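Local structure of ORC2 (Aeropyrum pernix, 1W5T) at residues Gly7-Asp11 against Glu229-Asp234; Asp145-Ser149 against Leu184-Asp188. The protein binds DNA and ATP and takes part in regulating DNA replication, with an AAA+ ATPase domain and a winged-helix domain. One frame throughout, in Å; residues are numbered along the deposited sequence.

Contact 1 (Gly7-Asp11 against Glu229-Asp234); sequences GLFKD and ELGLRD
The irregular residues Gly7-Asp11, extended at Phe9 and Asp11 but bent at Leu8 and Lys10, run antiparallel to the end of helix 217-231 and the turn beyond it, making a single beta bridge between Phe9 and Leu232 (CA-CA 4.4 Å). Gly7 O, at the start of the modelled chain, accepts two bonds from the guanidinium edge of Arg233, from NH2 at 2.8 Å and NE at 2.9 Å. Leu8 O takes Arg233 N at 3.0 Å, nearly straight, while the Leu8 side chain points away. Phe9 (phi/psi -90/140, chi1 m) is the non-hydrogen-bonded partner of Leu232, the residue where the chain leaves helical geometry; Phe9 CD2 meets Leu232 CD2 at 3.7 Å. Lys10 N then donates to Gly231 O at 2.9 Å, closing the bridge. The Lys10 side chain, chi1 p and extended through chi2 and chi3, crosses to the helix end and the turn beyond: NZ forms a salt bridge with Asp234 OD2 (2.9 Å) and weak bonds to Glu229 O (3.0 Å) and Leu232 O (3.3 Å). Asp11 N shares Gly231 O at 3.2 Å, while its carboxylate turns to Arg13. The N-terminal tail is thus fastened to the C-terminal end of a lid helix, a few residues beyond the ATP-binding Arg227. Beneath, helix 259-275 receives Leu8 on Ala273 and both Phe9 and Leu232 on Cys270.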
# COMPACT_ATOMS: atom_id res chain seq x y z
N GLY A 7 3.75 22.70 23.71
CA GLY A 7 3.04 23.77 22.93
C GLY A 7 1.64 23.38 22.50
O GLY A 7 0.70 23.41 23.31
N LEU A 8 1.51 22.99 21.23
CA LEU A 8 0.21 22.67 20.66
C LEU A 8 -0.16 21.20 20.84
O LEU A 8 -1.32 20.83 20.84
CB LEU A 8 0.20 23.04 19.17
CG LEU A 8 -0.20 24.49 18.84
CD1 LEU A 8 1.00 25.41 18.90
CD2 LEU A 8 -0.87 24.54 17.49
N PHE A 9 0.84 20.37 20.99
CA PHE A 9 0.63 18.94 20.99
C PHE A 9 0.38 18.47 22.41
O PHE A 9 1.02 18.96 23.35
CB PHE A 9 1.89 18.24 20.46
CG PHE A 9 2.13 18.45 18.99
CD1 PHE A 9 2.95 19.47 18.55
CD2 PHE A 9 1.54 17.61 18.04
CE1 PHE A 9 3.19 19.65 17.18
CE2 PHE A 9 1.77 17.79 16.67
CZ PHE A 9 2.60 18.81 16.25
N LYS A 10 -0.55 17.55 22.60
CA LYS A 10 -0.62 16.86 23.88
C LYS A 10 0.11 15.52 23.82
O LYS A 10 0.47 14.98 24.86
CB LYS A 10 -2.06 16.77 24.40
CG LYS A 10 -2.95 15.64 23.88
CD LYS A 10 -4.31 15.71 24.60
CE LYS A 10 -5.43 15.11 23.79
NZ LYS A 10 -6.65 15.95 23.83
N ASP A 11 0.32 15.00 22.60
CA ASP A 11 1.15 13.80 22.32
C ASP A 11 1.60 13.73 20.85
O ASP A 11 0.91 13.19 19.98
CB ASP A 11 0.41 12.50 22.69
CG ASP A 11 1.33 11.29 22.77
OD1 ASP A 11 2.47 11.31 22.27
OD2 ASP A 11 0.99 10.23 23.32
N GLU A 229 -7.93 15.09 18.13
CA GLU A 229 -8.44 14.64 19.44
C GLU A 229 -7.46 13.93 20.33
O GLU A 229 -7.38 14.23 21.51
CB GLU A 229 -9.69 13.78 19.28
CG GLU A 229 -10.94 14.53 18.86
CD GLU A 229 -12.09 13.59 18.61
OE1 GLU A 229 -13.16 14.03 18.16
OE2 GLU A 229 -11.95 12.38 18.87
N LEU A 230 -6.71 12.97 19.77
CA LEU A 230 -5.69 12.22 20.50
C LEU A 230 -4.37 12.98 20.64
O LEU A 230 -3.58 12.70 21.54
CB LEU A 230 -5.41 10.92 19.76
CG LEU A 230 -6.63 10.02 19.45
CD1 LEU A 230 -6.25 8.89 18.46
CD2 LEU A 230 -7.30 9.46 20.73
N GLY A 231 -4.09 13.87 19.70
CA GLY A 231 -2.72 14.32 19.55
C GLY A 231 -2.53 15.80 19.81
O GLY A 231 -1.46 16.22 20.22
N LEU A 232 -3.59 16.57 19.58
CA LEU A 232 -3.53 18.01 19.76
C LEU A 232 -4.27 18.41 21.04
O LEU A 232 -5.20 17.73 21.48
CB LEU A 232 -4.13 18.72 18.53
CG LEU A 232 -3.49 18.45 17.17
CD1 LEU A 232 -3.96 19.47 16.13
CD2 LEU A 232 -1.95 18.41 17.25
N ARG A 233 -3.86 19.53 21.63
CA ARG A 233 -4.57 20.09 22.77
C ARG A 233 -5.88 20.63 22.27
O ARG A 233 -5.93 21.15 21.17
CB ARG A 233 -3.74 21.19 23.39
CG ARG A 233 -2.75 20.70 24.41
CD ARG A 233 -2.38 21.79 25.45
NE ARG A 233 -1.77 22.93 24.80
CZ ARG A 233 -2.21 24.19 24.74
NH1 ARG A 233 -3.31 24.63 25.37
NH2 ARG A 233 -1.47 25.04 24.04
N ASP A 234 -6.94 20.51 23.06
CA ASP A 234 -8.30 20.77 22.59
C ASP A 234 -8.58 22.16 22.11
O ASP A 234 -9.56 22.37 21.39
CB ASP A 234 -9.30 20.47 23.71
CG ASP A 234 -9.18 19.06 24.23
OD1 ASP A 234 -9.87 18.73 25.24
OD2 ASP A 234 -8.42 18.23 23.69

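Contact 2 (Asp145-Ser149 against Leu184-Asp188); sequences DEFQS and LVASD
Residues 184-188, carrying the last part of strand 180-186, and residues 145-149, the end of strand 139-145 and the turn after it, meet where two inner strands of the parallel sheet reach their C-terminal ends; CA atoms of Asp145 and Val185 are 4.6 Å apart, those of Phe147 and Ala186 4.8 Å. Asp145 is still extended, but Glu146 adopts left-handed phi/psi (51/46), and the chain swings off to start the short helix 148-151; the touching parts lie 63° apart in direction. One backbone bond crosses, Phe147 N to Val185 O, 2.8 Å and almost linear. Within the turn, Ser149 N and OG both bond Glu146 O at 3.0 Å, and Asp145 OD1 accepts Glu146 N (2.9 Å) while lying 3.2 Å from Val185 CG1. Phe147 (chi1 t) lays one ring face over Leu184 CD1, a CH-pi contact 3.9 Å from the ring centroid. Gln148, chi1 p and chi2 m, folds back so that OE1 accepts Ser187 N at 3.2 Å and NE2 donates to Glu146 OE2 at 2.9 Å. Asp145 OD2 bonds Tyr91 and the ATP-binding Thr66; the Asp145 side chain is about 4 Å from magnesium, that of Glu146 about 4 Å from the nucleotide. An Asp-Glu pair at the end of a hydrophobic strand, the Glu just past it, beside the P-loop is the Walker B signature of AAA+ ATPases, here hydrogen-bonded to the neighbouring strand, whose end in relatives carries sensor 1.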
# COMPACT_ATOMS: atom_id res chain seq x y z
N ASP A 145 4.05 -7.77 4.94
CA ASP A 145 3.94 -6.51 4.21
C ASP A 145 4.84 -6.41 2.99
O ASP A 145 5.89 -7.04 2.91
CB ASP A 145 4.25 -5.34 5.15
CG ASP A 145 3.41 -4.12 4.88
OD1 ASP A 145 2.78 -3.98 3.79
OD2 ASP A 145 3.30 -3.21 5.72
N GLU A 146 4.43 -5.57 2.04
CA GLU A 146 5.14 -5.43 0.77
C GLU A 146 5.35 -6.81 0.19
O GLU A 146 6.45 -7.13 -0.27
CB GLU A 146 6.51 -4.72 0.94
CG GLU A 146 6.49 -3.33 1.57
CD GLU A 146 5.87 -2.25 0.69
OE1 GLU A 146 5.72 -1.10 1.15
OE2 GLU A 146 5.53 -2.51 -0.47
N PHE A 147 4.28 -7.61 0.20
CA PHE A 147 4.32 -9.01 -0.20
C PHE A 147 4.76 -9.14 -1.65
O PHE A 147 5.49 -10.07 -2.00
CB PHE A 147 2.96 -9.70 0.03
CG PHE A 147 2.98 -11.17 -0.30
CD1 PHE A 147 3.70 -12.08 0.49
CD2 PHE A 147 2.29 -11.64 -1.41
CE1 PHE A 147 3.71 -13.42 0.18
CE2 PHE A 147 2.30 -12.99 -1.73
CZ PHE A 147 3.00 -13.89 -0.94
N GLN A 148 4.34 -8.18 -2.49
CA GLN A 148 4.71 -8.20 -3.90
C GLN A 148 6.21 -8.33 -4.09
O GLN A 148 6.62 -8.96 -5.04
CB GLN A 148 4.15 -6.99 -4.66
CG GLN A 148 4.93 -5.70 -4.49
CD GLN A 148 4.80 -5.11 -3.10
OE1 GLN A 148 3.92 -5.49 -2.30
NE2 GLN A 148 5.66 -4.15 -2.82
N SER A 149 7.03 -7.77 -3.19
CA SER A 149 8.49 -7.96 -3.28
C SER A 149 8.95 -9.40 -2.99
O SER A 149 10.04 -9.84 -3.38
CB SER A 149 9.27 -6.95 -2.43
OG SER A 149 9.32 -7.34 -1.08
N LEU A 184 -1.37 -11.12 4.19
CA LEU A 184 -0.39 -10.60 3.22
C LEU A 184 -0.81 -9.18 2.89
O LEU A 184 -2.01 -8.90 2.79
CB LEU A 184 -0.39 -11.45 1.96
CG LEU A 184 -0.38 -12.99 2.18
CD1 LEU A 184 -0.31 -13.82 0.87
CD2 LEU A 184 0.79 -13.39 3.09
N VAL A 185 0.14 -8.27 2.76
CA VAL A 185 -0.20 -6.91 2.34
C VAL A 185 0.64 -6.56 1.14
O VAL A 185 1.84 -6.63 1.27
CB VAL A 185 0.08 -5.90 3.46
CG1 VAL A 185 -0.28 -4.48 3.03
CG2 VAL A 185 -0.67 -6.29 4.73
N ALA A 186 0.01 -6.24 -0.01
CA ALA A 186 0.70 -5.98 -1.28
C ALA A 186 0.34 -4.60 -1.79
O ALA A 186 -0.67 -4.06 -1.43
CB ALA A 186 0.35 -7.00 -2.34
N SER A 187 1.15 -4.02 -2.66
CA SER A 187 0.87 -2.63 -3.05
C SER A 187 -0.36 -2.47 -3.93
O SER A 187 -1.04 -1.44 -3.87
CB SER A 187 2.09 -1.99 -3.69
OG SER A 187 2.45 -2.77 -4.80
N ASP A 188 -0.67 -3.50 -4.72
CA ASP A 188 -1.76 -3.43 -5.65
C ASP A 188 -2.08 -4.82 -6.25
O ASP A 188 -1.38 -5.81 -5.97
CB ASP A 188 -1.42 -2.40 -6.74
CG ASP A 188 -0.14 -2.74 -7.46
OD1 ASP A 188 0.91 -2.08 -7.22
OD2 ASP A 188 -0.07 -3.69 -8.27

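How the contacts relate
Contact 1 is peripheral and contact 2 central: their centres lie 28 Å and 7 Å from that of the chain and 33 Å from each other. They share no helix or strand, and about 20 Å separates their nearest atoms, although residues 145-149 and 184-188 both fall in the sequence between the halves of contact 1. Contact 1 buries more surface (461 against 357 Å²) and relies on a lysine from the tail and an arginine from the lid, each reaching backbone carbonyl oxygen of the other segment. Contact 2 has no salt bridge across its segments, using instead one backbone hydrogen bond, buried apolar packing and one amide side chain. Both belong to the nucleotide-binding part, contact 2 at the magnesium and contact 1 farther out.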